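Local structure of myosin-I heavy chain (5EJR) at residues Q371-P374 against D375-N379; A7-S11 against T12-S16; Y243-Q247 against Q248-M252; D272-Y275 against D276-R280; S388-E391 against S392-E396. The protein is an actin-based motor with ATPase activity, involved in the early steps of phagocytosis and adhesion, of which this chain is the C-terminal MyTH4-FERM tail domain. All coordinates share one frame; numbering follows the deposited sequence. Where two conformers were deposited one is given.

Contact 1: residues Q371-P374 against D375-N379; sequences QVLP and DQILN
P374 occupies the N-cap position of the short helix 375-378, in the helical central lobe of the FERM domain, and meets the first turn through both its carbonyl and its ring. Having no side-chain acceptor, it serves the helix by its backbone: P374 O takes the N-H of L378 at 3.0 Å, almost straight at 173°, while I377 N adds only a weak bond to that oxygen. The ring packs against I377, with P374 CG 3.7 Å from I377 CG1. With CG1 anti to the carbonyl carbon (chi1 -67°), the isoleucine offers its other branch to L373, whose CD2 lies 4.0 Å from I377 CG2, the two side chains crossing near a right angle. Q376 bends at chi2 and brings its OE1 to 3.6 Å from P374 CB. A glycine at P374 would probably leave I377 CG1 without its ring neighbour and free the chain before the helix to turn. On the polar side one water donates to L373 O and to D375 OD1, 2.7 Å from each; R370 forms a salt bridge with that same OD1. W331 touches both L373 and P374, and W386 touches L373 and I377. The chemistry is thus divided: apolar carbon faces these tryptophans, while water and charge tie the exposed D375 back to the preceding chain.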
# COMPACT_ATOMS: atom_id res chain seq x y z
N GLN A 371 -29.42 -5.10 17.74
CA GLN A 371 -28.02 -5.39 18.07
C GLN A 371 -27.55 -6.72 17.44
O GLN A 371 -26.34 -7.02 17.48
CB GLN A 371 -27.87 -5.48 19.60
CG GLN A 371 -28.13 -4.17 20.38
CD GLN A 371 -27.96 -4.42 21.87
OE1 GLN A 371 -28.76 -5.10 22.54
NE2 GLN A 371 -26.84 -3.97 22.41
N VAL A 372 -28.48 -7.53 16.93
CA VAL A 372 -28.15 -8.88 16.47
C VAL A 372 -28.67 -9.26 15.07
O VAL A 372 -28.37 -10.38 14.59
CB VAL A 372 -28.60 -9.95 17.51
CG1 VAL A 372 -27.88 -9.74 18.84
CG2 VAL A 372 -30.13 -9.99 17.69
N LEU A 373 -29.42 -8.38 14.40
CA LEU A 373 -29.86 -8.71 13.04
C LEU A 373 -29.47 -7.56 12.14
O LEU A 373 -29.74 -6.42 12.53
CB LEU A 373 -31.38 -8.86 12.92
CG LEU A 373 -32.05 -10.13 13.31
CD1 LEU A 373 -33.55 -9.98 13.02
CD2 LEU A 373 -31.46 -11.37 12.56
N PRO A 374 -28.88 -7.80 10.94
CA PRO A 374 -28.58 -6.66 10.05
C PRO A 374 -29.87 -6.16 9.40
O PRO A 374 -30.81 -6.95 9.24
CB PRO A 374 -27.66 -7.27 8.99
CG PRO A 374 -28.08 -8.71 8.92
CD PRO A 374 -28.51 -9.09 10.32
N ASP A 375 -29.90 -4.90 8.92
CA ASP A 375 -31.09 -4.33 8.25
C ASP A 375 -31.55 -5.14 7.06
O ASP A 375 -32.75 -5.29 6.85
CB ASP A 375 -30.82 -2.88 7.81
CG ASP A 375 -30.65 -1.90 8.95
OD1 ASP A 375 -30.83 -2.31 10.13
OD2 ASP A 375 -30.35 -0.73 8.67
N GLN A 376 -30.60 -5.68 6.27
CA GLN A 376 -30.87 -6.48 5.07
C GLN A 376 -31.81 -7.67 5.33
O GLN A 376 -32.72 -7.95 4.55
CB GLN A 376 -29.53 -6.93 4.44
CG GLN A 376 -28.70 -5.78 3.86
CD GLN A 376 -27.78 -5.04 4.83
OE1 GLN A 376 -27.84 -5.17 6.07
NE2 GLN A 376 -26.90 -4.21 4.26
N ILE A 377 -31.64 -8.34 6.49
CA ILE A 377 -32.48 -9.46 6.93
C ILE A 377 -33.76 -8.91 7.60
O ILE A 377 -34.85 -9.43 7.39
CB ILE A 377 -31.64 -10.32 7.94
CG1 ILE A 377 -30.41 -11.04 7.25
CG2 ILE A 377 -32.49 -11.29 8.73
CD1 ILE A 377 -30.72 -12.04 6.26
N LEU A 378 -33.59 -7.94 8.50
CA LEU A 378 -34.67 -7.31 9.26
C LEU A 378 -35.80 -6.82 8.32
O LEU A 378 -36.96 -6.95 8.67
CB LEU A 378 -34.13 -6.11 10.09
CG LEU A 378 -35.18 -5.27 10.88
CD1 LEU A 378 -35.80 -6.09 12.04
CD2 LEU A 378 -34.53 -4.02 11.49
N ASN A 379 -35.43 -6.29 7.14
CA ASN A 379 -36.33 -5.77 6.12
C ASN A 379 -37.44 -6.72 5.70
O ASN A 379 -38.50 -6.26 5.27
CB ASN A 379 -35.52 -5.38 4.87
CG ASN A 379 -34.83 -4.08 5.02
OD1 ASN A 379 -34.95 -3.42 6.06
ND2 ASN A 379 -33.96 -3.74 4.06
O HOH W 1 -30.62 -3.91 12.28

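Contact 2: residues A7-S11 against T12-S16; sequences AQWAS and TRFRS
Around A10 and R13, whose CA atoms are 5.0 Å apart, the chain leaves helix 5-11 and turns toward F14, the N-cap of helix 15-25. A10 O governs the turn by accepting two backbone bonds: F14 N at 2.8 Å, close to the carbonyl plane, and R13 N, which stands 68° out of that plane and so uses no lone pair. Among the side chains, W9 and R13 dominate. The R13 guanidinium lies flat on the indole, centres 3.8 Å apart and planes inclined by only 3°, a stack with cation-pi character over the five-membered ring. R13 CD extends the cover as a CH-pi contact, 3.4 Å from W9 CE2. R13 is also held at its edge, because NH1 donates in the guanidinium plane to a lone pair of W9 O at 2.8 Å; stack and bond together fix the rotation of the group. W9 reaches this place with CG anti to the backbone N (chi1 173°). An alanine in place of W9 would probably strip the guanidinium of its aromatic floor and leave it freer to turn about its bond to the backbone oxygen. The rim of the indole meets F14, W9 CZ3 lying 4.0 Å from F14 CE1, while A10 CB sits over the F14 ring face, 4.1 Å from its centroid. W9 and F14 both rest on C109 of helix 104-113 in the MyTH4 domain, F42 meets the F14 ring, and R13 shares backbone bonding with E55.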
# COMPACT_ATOMS: atom_id res chain seq x y z
N ALA A 7 32.94 17.55 -11.81
CA ALA A 7 33.26 18.48 -12.90
C ALA A 7 33.94 17.74 -14.05
O ALA A 7 33.61 18.01 -15.20
CB ALA A 7 34.16 19.60 -12.39
N GLN A 8 34.85 16.78 -13.74
CA GLN A 8 35.55 15.95 -14.73
C GLN A 8 34.56 15.08 -15.51
O GLN A 8 34.71 14.92 -16.72
CB GLN A 8 36.60 15.06 -14.06
CG GLN A 8 37.88 15.81 -13.68
CD GLN A 8 38.84 14.95 -12.88
OE1 GLN A 8 38.94 13.73 -13.07
NE2 GLN A 8 39.59 15.58 -11.99
N TRP A 9 33.53 14.54 -14.80
CA TRP A 9 32.46 13.73 -15.38
C TRP A 9 31.59 14.63 -16.28
O TRP A 9 31.23 14.22 -17.38
CB TRP A 9 31.62 13.07 -14.26
CG TRP A 9 30.39 12.34 -14.73
CD1 TRP A 9 30.28 11.01 -15.02
CD2 TRP A 9 29.09 12.90 -14.94
NE1 TRP A 9 29.00 10.71 -15.40
CE2 TRP A 9 28.24 11.84 -15.34
CE3 TRP A 9 28.55 14.18 -14.78
CZ2 TRP A 9 26.88 12.04 -15.61
CZ3 TRP A 9 27.21 14.39 -15.08
CH2 TRP A 9 26.39 13.33 -15.50
N ALA A 10 31.25 15.83 -15.81
CA ALA A 10 30.42 16.79 -16.54
C ALA A 10 31.13 17.42 -17.75
O ALA A 10 30.46 17.88 -18.66
CB ALA A 10 29.95 17.87 -15.60
N SER A 11 32.49 17.44 -17.74
CA SER A 11 33.32 18.03 -18.81
C SER A 11 32.99 17.51 -20.22
O SER A 11 32.95 18.30 -21.17
CB SER A 11 34.81 17.85 -18.51
OG SER A 11 35.28 16.55 -18.82
N THR A 12 32.70 16.20 -20.34
CA THR A 12 32.38 15.52 -21.60
C THR A 12 30.88 15.18 -21.76
O THR A 12 30.54 14.36 -22.63
CB THR A 12 33.24 14.23 -21.70
OG1 THR A 12 32.87 13.34 -20.64
CG2 THR A 12 34.74 14.51 -21.65
N ARG A 13 29.99 15.77 -20.93
CA ARG A 13 28.55 15.45 -20.94
C ARG A 13 27.63 16.66 -20.83
O ARG A 13 26.56 16.67 -21.44
CB ARG A 13 28.20 14.42 -19.85
CG ARG A 13 28.92 13.08 -19.95
CD ARG A 13 28.75 12.27 -18.67
NE ARG A 13 29.30 10.92 -18.76
CZ ARG A 13 30.55 10.59 -18.45
NH1 ARG A 13 31.41 11.52 -18.05
NH2 ARG A 13 30.96 9.33 -18.55
N PHE A 14 28.00 17.66 -20.02
CA PHE A 14 27.17 18.85 -19.85
C PHE A 14 27.21 19.71 -21.11
O PHE A 14 28.25 19.75 -21.78
CB PHE A 14 27.65 19.67 -18.63
CG PHE A 14 26.86 19.52 -17.34
CD1 PHE A 14 26.52 18.26 -16.86
CD2 PHE A 14 26.52 20.63 -16.58
CE1 PHE A 14 25.82 18.12 -15.65
CE2 PHE A 14 25.83 20.49 -15.37
CZ PHE A 14 25.48 19.24 -14.92
N ARG A 15 26.10 20.39 -21.42
CA ARG A 15 25.98 21.28 -22.57
C ARG A 15 27.01 22.42 -22.46
O ARG A 15 27.77 22.63 -23.41
CB ARG A 15 24.56 21.87 -22.66
CG ARG A 15 23.46 20.85 -22.97
CD ARG A 15 22.21 21.55 -23.46
NE ARG A 15 21.04 20.67 -23.49
CZ ARG A 15 20.72 19.86 -24.50
NH1 ARG A 15 21.52 19.77 -25.57
NH2 ARG A 15 19.63 19.12 -24.45
N SER A 16 27.05 23.10 -21.28
CA SER A 16 27.94 24.23 -20.97
C SER A 16 29.43 23.93 -21.16
O SER A 16 30.17 24.81 -21.61
CB SER A 16 27.67 24.75 -19.56
OG SER A 16 28.02 23.79 -18.57

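Contact 3: residues Y243-Q247 against Q248-M252; sequences YGISQ and QSIKM. With EDO (1,2-ethanediol), chain G.
The side chains of Q247 and Q248 slant across each other, their amide planes 46° apart, and the meeting is loose: Q248 NE2 lies 4.1 Å from Q247 CG. A third flat group, the S246 carbonyl, has S249 N on one side, donating to S246 O at 3.0 Å from 51° above the carbonyl plane and so away from the lone pairs. I250 N adds a weak bond to the same oxygen. The chain here follows helix 232-243 in the ubiquitin-like lobe of the FERM domain. G244, with positive phi, is the C-prime residue of the Schellman motif that ends that helix, pairing with R241 O while I245 N returns to C240 O; residues 248-252 then take helical angles without regular helical bonding before strand 253-259. Within this turn I245 turns CG2 anti to its amide nitrogen, which places the methyl 3.6 Å from S249 CB and 3.7 Å from I250 CG1. I250 in turn packs on C240 of the preceding helix. K251 curls back to donate from NZ to Q248 O at 3.2 Å, and a water joins it by donating to Q247 O while accepting from both K251 N and K251 NZ. S249 OG is bonded to D316, and it also accepts from O2 of a 1,2-ethanediol at 3.1 Å, probably a solvent molecule from crystallisation.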
# COMPACT_ATOMS: atom_id res chain seq x y z
N TYR A 243 -0.73 -7.38 19.17
CA TYR A 243 -2.09 -7.71 19.61
C TYR A 243 -2.14 -8.97 20.47
O TYR A 243 -3.05 -9.10 21.29
CB TYR A 243 -3.01 -7.84 18.39
CG TYR A 243 -4.47 -7.67 18.73
CD1 TYR A 243 -5.04 -6.40 18.80
CD2 TYR A 243 -5.28 -8.77 18.97
CE1 TYR A 243 -6.38 -6.24 19.12
CE2 TYR A 243 -6.62 -8.61 19.32
CZ TYR A 243 -7.17 -7.34 19.37
OH TYR A 243 -8.51 -7.18 19.64
N GLY A 244 -1.18 -9.87 20.31
CA GLY A 244 -1.11 -11.10 21.07
C GLY A 244 -1.50 -12.35 20.29
O GLY A 244 -1.70 -13.40 20.91
N ILE A 245 -1.60 -12.27 18.93
CA ILE A 245 -1.93 -13.44 18.10
C ILE A 245 -0.69 -14.35 18.17
O ILE A 245 0.43 -13.83 18.10
CB ILE A 245 -2.27 -12.97 16.65
CG1 ILE A 245 -3.57 -12.11 16.62
CG2 ILE A 245 -2.34 -14.16 15.66
CD1 ILE A 245 -3.72 -11.20 15.40
N SER A 246 -0.88 -15.68 18.36
CA SER A 246 0.22 -16.61 18.46
C SER A 246 0.95 -16.73 17.16
O SER A 246 0.37 -16.52 16.09
CB SER A 246 -0.24 -17.99 18.94
OG SER A 246 -0.69 -18.80 17.86
N GLN A 247 2.23 -17.11 17.26
CA GLN A 247 3.13 -17.25 16.13
C GLN A 247 2.53 -18.03 14.97
O GLN A 247 2.56 -17.55 13.84
CB GLN A 247 4.48 -17.86 16.59
CG GLN A 247 5.39 -18.44 15.47
CD GLN A 247 5.72 -17.47 14.37
OE1 GLN A 247 5.89 -16.26 14.58
NE2 GLN A 247 5.77 -17.97 13.15
N GLN A 248 1.92 -19.18 15.25
CA GLN A 248 1.35 -20.05 14.22
C GLN A 248 0.12 -19.48 13.52
O GLN A 248 -0.17 -19.89 12.39
CB GLN A 248 1.05 -21.44 14.80
CG GLN A 248 2.32 -22.27 15.06
CD GLN A 248 3.11 -22.58 13.81
OE1 GLN A 248 2.75 -23.45 13.01
NE2 GLN A 248 4.23 -21.88 13.62
N SER A 249 -0.60 -18.54 14.15
CA SER A 249 -1.82 -17.97 13.58
C SER A 249 -1.59 -16.74 12.72
O SER A 249 -2.45 -16.37 11.92
CB SER A 249 -2.80 -17.60 14.69
OG SER A 249 -3.20 -18.75 15.41
N ILE A 250 -0.44 -16.09 12.90
CA ILE A 250 -0.11 -14.83 12.23
C ILE A 250 -0.21 -14.93 10.70
O ILE A 250 -0.73 -13.99 10.07
CB ILE A 250 1.27 -14.31 12.75
CG1 ILE A 250 1.05 -13.68 14.15
CG2 ILE A 250 1.87 -13.27 11.78
CD1 ILE A 250 2.26 -13.33 14.94
N LYS A 251 0.16 -16.07 10.13
CA LYS A 251 0.07 -16.28 8.68
C LYS A 251 -1.35 -16.24 8.14
O LYS A 251 -1.51 -16.15 6.95
CB LYS A 251 0.76 -17.59 8.24
CG LYS A 251 0.06 -18.86 8.73
CD LYS A 251 0.79 -20.15 8.28
CE LYS A 251 2.17 -20.35 8.88
NZ LYS A 251 2.13 -20.70 10.32
N MET A 252 -2.37 -16.39 8.99
CA MET A 252 -3.77 -16.44 8.58
C MET A 252 -4.30 -15.05 8.40
O MET A 252 -5.42 -14.89 7.91
CB MET A 252 -4.65 -17.18 9.64
CG MET A 252 -4.17 -18.58 10.02
SD MET A 252 -3.98 -19.60 8.54
CE MET A 252 -3.08 -21.03 9.25
C1 EDO G . -4.26 -21.24 13.47
O1 EDO G . -4.09 -22.11 12.37
C2 EDO G . -5.72 -20.73 13.54
O2 EDO G . -5.94 -20.11 14.80
O HOH W 2 2.27 -17.91 11.25

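Contact 4: residues D272-Y275 against D276-R280; sequences DMIY and DVLAR
Y275 and L278 cross obliquely in the first turns of helix 274-283, CD1 of the Y275 ring 3.8 Å from CD1 of L278. D272 and V277 meet at about a right angle, V277 bringing CG2 to 3.8 Å from D272 OD2. The same carboxylate approaches R280, again near a right angle: OD2 lies at the guanidinium edge, the carboxylate and guanidinium planes are 63° apart, and D272 OD2 stays 4.2 Å from R280 NH1, too far for a salt bridge. Water fills the role instead. One molecule donates to D272 OD2 at 2.7 Å and accepts from R280 NH1; a second, in the guanidinium plane, accepts from NH1 and gives a weak bond to D272 OD1. The extended R280 chain, straight from CG to NE, allows the reach. In the M273 conformer given, M273 and D276 instead run side by side and point the same way, with M273 CB 3.5 Å from D276 OD2. M273 is the N-cap, and M273 O accepts V277 N at 3.2 Å. A water joins M273 N to D276 OD2, accepting from the first and donating to the second at 2.7 Å. The buried D276 is further gripped by R188 and by the amides of K189 and M190, which would probably favour its charged form. Through these bonds the helix of the ubiquitin-like lobe meets the loop between helices 164-178 and 194-205; Y275 touches helix 194-205, while I274, V277 and L278 pack on F292 of strand 290-296.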
# COMPACT_ATOMS: atom_id res chain seq x y z
N ASP A 272 3.50 -5.74 -1.25
CA ASP A 272 3.61 -4.32 -1.53
C ASP A 272 4.44 -3.65 -0.41
O ASP A 272 4.46 -4.14 0.74
CB ASP A 272 2.23 -3.64 -1.55
CG ASP A 272 1.35 -3.82 -2.77
OD1 ASP A 272 1.77 -4.55 -3.71
OD2 ASP A 272 0.24 -3.24 -2.79
N MET A 273 5.06 -2.50 -0.75
CA MET A 273 5.80 -1.64 0.18
C MET A 273 4.74 -0.78 0.79
O MET A 273 3.96 -0.17 0.05
CB MET A 273 6.78 -0.73 -0.58
CG MET A 273 7.87 -1.48 -1.27
SD MET A 273 8.55 -2.75 -0.19
CE MET A 273 10.21 -2.61 -0.60
N ILE A 274 4.69 -0.71 2.13
CA ILE A 274 3.67 0.12 2.81
C ILE A 274 3.71 1.59 2.35
O ILE A 274 2.66 2.18 2.10
CB ILE A 274 3.66 -0.01 4.37
CG1 ILE A 274 2.61 0.93 5.01
CG2 ILE A 274 5.07 0.19 4.97
CD1 ILE A 274 2.18 0.55 6.40
N TYR A 275 4.92 2.14 2.15
CA TYR A 275 5.06 3.53 1.70
C TYR A 275 4.57 3.73 0.26
O TYR A 275 4.01 4.79 -0.03
CB TYR A 275 6.48 4.05 1.92
CG TYR A 275 6.72 4.54 3.34
CD1 TYR A 275 5.84 5.42 3.96
CD2 TYR A 275 7.87 4.17 4.03
CE1 TYR A 275 6.07 5.89 5.25
CE2 TYR A 275 8.11 4.63 5.33
CZ TYR A 275 7.21 5.50 5.93
OH TYR A 275 7.44 5.95 7.20
N ASP A 276 4.69 2.69 -0.61
CA ASP A 276 4.15 2.77 -1.98
C ASP A 276 2.62 2.84 -1.94
O ASP A 276 2.02 3.56 -2.73
CB ASP A 276 4.63 1.60 -2.86
CG ASP A 276 6.08 1.69 -3.31
OD1 ASP A 276 6.65 2.80 -3.27
OD2 ASP A 276 6.63 0.64 -3.75
N VAL A 277 2.00 2.11 -0.98
CA VAL A 277 0.55 2.10 -0.78
C VAL A 277 0.11 3.49 -0.30
O VAL A 277 -0.89 4.01 -0.79
CB VAL A 277 0.07 0.99 0.21
CG1 VAL A 277 -1.45 1.03 0.38
CG2 VAL A 277 0.53 -0.40 -0.21
N LEU A 278 0.84 4.09 0.66
CA LEU A 278 0.46 5.41 1.17
C LEU A 278 0.49 6.49 0.10
O LEU A 278 -0.39 7.36 0.10
CB LEU A 278 1.28 5.82 2.41
CG LEU A 278 1.01 5.00 3.67
CD1 LEU A 278 2.13 5.21 4.70
CD2 LEU A 278 -0.36 5.35 4.28
N ALA A 279 1.44 6.39 -0.84
CA ALA A 279 1.58 7.32 -1.96
C ALA A 279 0.37 7.13 -2.91
O ALA A 279 -0.31 8.11 -3.23
CB ALA A 279 2.88 7.07 -2.69
N ARG A 280 0.04 5.86 -3.23
CA ARG A 280 -1.13 5.50 -4.05
C ARG A 280 -2.44 6.04 -3.49
O ARG A 280 -3.29 6.44 -4.27
CB ARG A 280 -1.20 3.99 -4.26
CG ARG A 280 -0.30 3.53 -5.40
CD ARG A 280 0.03 2.06 -5.34
NE ARG A 280 1.15 1.75 -6.24
CZ ARG A 280 1.96 0.70 -6.12
NH1 ARG A 280 1.80 -0.16 -5.12
NH2 ARG A 280 2.94 0.51 -6.99
O HOH W 3 -0.85 -0.96 -3.70
O HOH W 4 3.23 -2.54 -5.10
O HOH W 5 5.42 -1.80 -3.68

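Contact 5: residues S388-E391 against S392-E396; sequences SMIE and SQIFE
This is a contact between successive turns near the end of helix 383-394, at the surface of the FERM central lobe, in which F395 lies against E391 and I394 against I390. The F395 ring turns a face to the backbone of the preceding turn: E391 O stands 3.5 Å above the ring plane, displaced toward the rim. E391 and F395 run side by side in the same direction, E391 CG coming within 4.0 Å of F395 CZ because the glutamate puts CG anti to its own nitrogen (chi1 174°). F395 N gives E391 O only a weak bond. One residue earlier the i to i+4 pattern of an alpha-helix is firm, I394 N donating to I390 O at 2.9 Å. I390 CG2 and I394 CD1 meet at 3.9 Å, the side chains set at a slant to each other; I390 also packs on A348 and I352 of helix 341-355, and I394 on the nearby L362. Across the helix Q393, bent at chi2, brings its amide back over the previous turn, where one water accepts from Q393 NE2 at 2.9 Å and donates to M389 O at 2.8 Å.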
# COMPACT_ATOMS: atom_id res chain seq x y z
N SER A 388 -41.14 -12.02 18.16
CA SER A 388 -41.89 -13.25 18.37
C SER A 388 -41.10 -14.50 17.89
O SER A 388 -41.06 -15.50 18.61
CB SER A 388 -43.23 -13.17 17.64
OG SER A 388 -44.02 -14.29 18.00
N MET A 389 -40.48 -14.45 16.69
CA MET A 389 -39.71 -15.58 16.15
C MET A 389 -38.44 -15.84 16.98
O MET A 389 -38.08 -16.99 17.23
CB MET A 389 -39.37 -15.35 14.67
CG MET A 389 -40.55 -15.51 13.75
SD MET A 389 -40.10 -15.28 12.03
CE MET A 389 -39.41 -16.92 11.67
N ILE A 390 -37.76 -14.78 17.40
CA ILE A 390 -36.56 -14.85 18.22
C ILE A 390 -36.93 -15.39 19.62
O ILE A 390 -36.26 -16.30 20.14
CB ILE A 390 -35.82 -13.50 18.22
CG1 ILE A 390 -35.23 -13.24 16.82
CG2 ILE A 390 -34.73 -13.44 19.27
CD1 ILE A 390 -34.91 -11.79 16.52
N GLU A 391 -38.05 -14.88 20.21
CA GLU A 391 -38.53 -15.38 21.50
C GLU A 391 -38.74 -16.92 21.44
O GLU A 391 -38.31 -17.64 22.35
CB GLU A 391 -39.81 -14.62 21.88
CG GLU A 391 -40.51 -15.11 23.13
CD GLU A 391 -41.73 -14.25 23.37
OE1 GLU A 391 -42.72 -14.46 22.64
OE2 GLU A 391 -41.65 -13.27 24.14
N SER A 392 -39.30 -17.42 20.35
CA SER A 392 -39.50 -18.86 20.16
C SER A 392 -38.17 -19.67 20.13
O SER A 392 -38.09 -20.74 20.73
CB SER A 392 -40.36 -19.14 18.93
OG SER A 392 -41.70 -18.74 19.16
N GLN A 393 -37.14 -19.16 19.46
CA GLN A 393 -35.83 -19.84 19.38
C GLN A 393 -35.09 -19.83 20.70
O GLN A 393 -34.38 -20.80 21.03
CB GLN A 393 -34.97 -19.29 18.23
CG GLN A 393 -35.64 -19.51 16.87
CD GLN A 393 -35.95 -20.97 16.59
OE1 GLN A 393 -35.20 -21.88 16.97
NE2 GLN A 393 -37.12 -21.22 16.01
N ILE A 394 -35.26 -18.73 21.48
CA ILE A 394 -34.66 -18.58 22.81
C ILE A 394 -35.16 -19.71 23.75
O ILE A 394 -34.36 -20.25 24.52
CB ILE A 394 -34.84 -17.14 23.37
CG1 ILE A 394 -33.92 -16.16 22.58
CG2 ILE A 394 -34.55 -17.07 24.89
CD1 ILE A 394 -34.09 -14.68 22.87
N PHE A 395 -36.46 -20.13 23.61
CA PHE A 395 -37.05 -21.27 24.35
C PHE A 395 -36.30 -22.59 24.07
O PHE A 395 -36.30 -23.48 24.91
CB PHE A 395 -38.51 -21.50 23.95
CG PHE A 395 -39.50 -20.43 24.36
CD1 PHE A 395 -39.45 -19.85 25.62
CD2 PHE A 395 -40.53 -20.05 23.50
CE1 PHE A 395 -40.37 -18.87 25.99
CE2 PHE A 395 -41.44 -19.06 23.87
CZ PHE A 395 -41.36 -18.48 25.11
N GLU A 396 -35.71 -22.73 22.86
CA GLU A 396 -35.00 -23.95 22.46
C GLU A 396 -33.51 -23.90 22.78
O GLU A 396 -32.80 -24.88 22.53
CB GLU A 396 -35.27 -24.26 20.98
CG GLU A 396 -36.70 -24.69 20.72
CD GLU A 396 -37.05 -25.00 19.28
OE1 GLU A 396 -36.43 -25.92 18.70
OE2 GLU A 396 -37.99 -24.36 18.75
O HOH W 6 -38.72 -18.95 15.31

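From the N terminus the five contacts run in series, each a turn of continuous chain, with none nested or crossed. Contact 2 closes the bend between helices 5-11 and 15-25, beside the MyTH4 helices. Contact 3 folds the connection from helix 232-243 to strand 253-259, and contact 4 starts helix 274-283; both lie in the ubiquitin-like lobe, their centres about 24 Å apart, with contact 4 bonded to the loop leading to helix 194-205. Contacts 1 and 5 belong to the central lobe and are the pair that touches, L373 CD1 packing 4.2 Å from I390 CD1. Contacts 2 and 5 lie farthest apart, centres about 86 Å from each other.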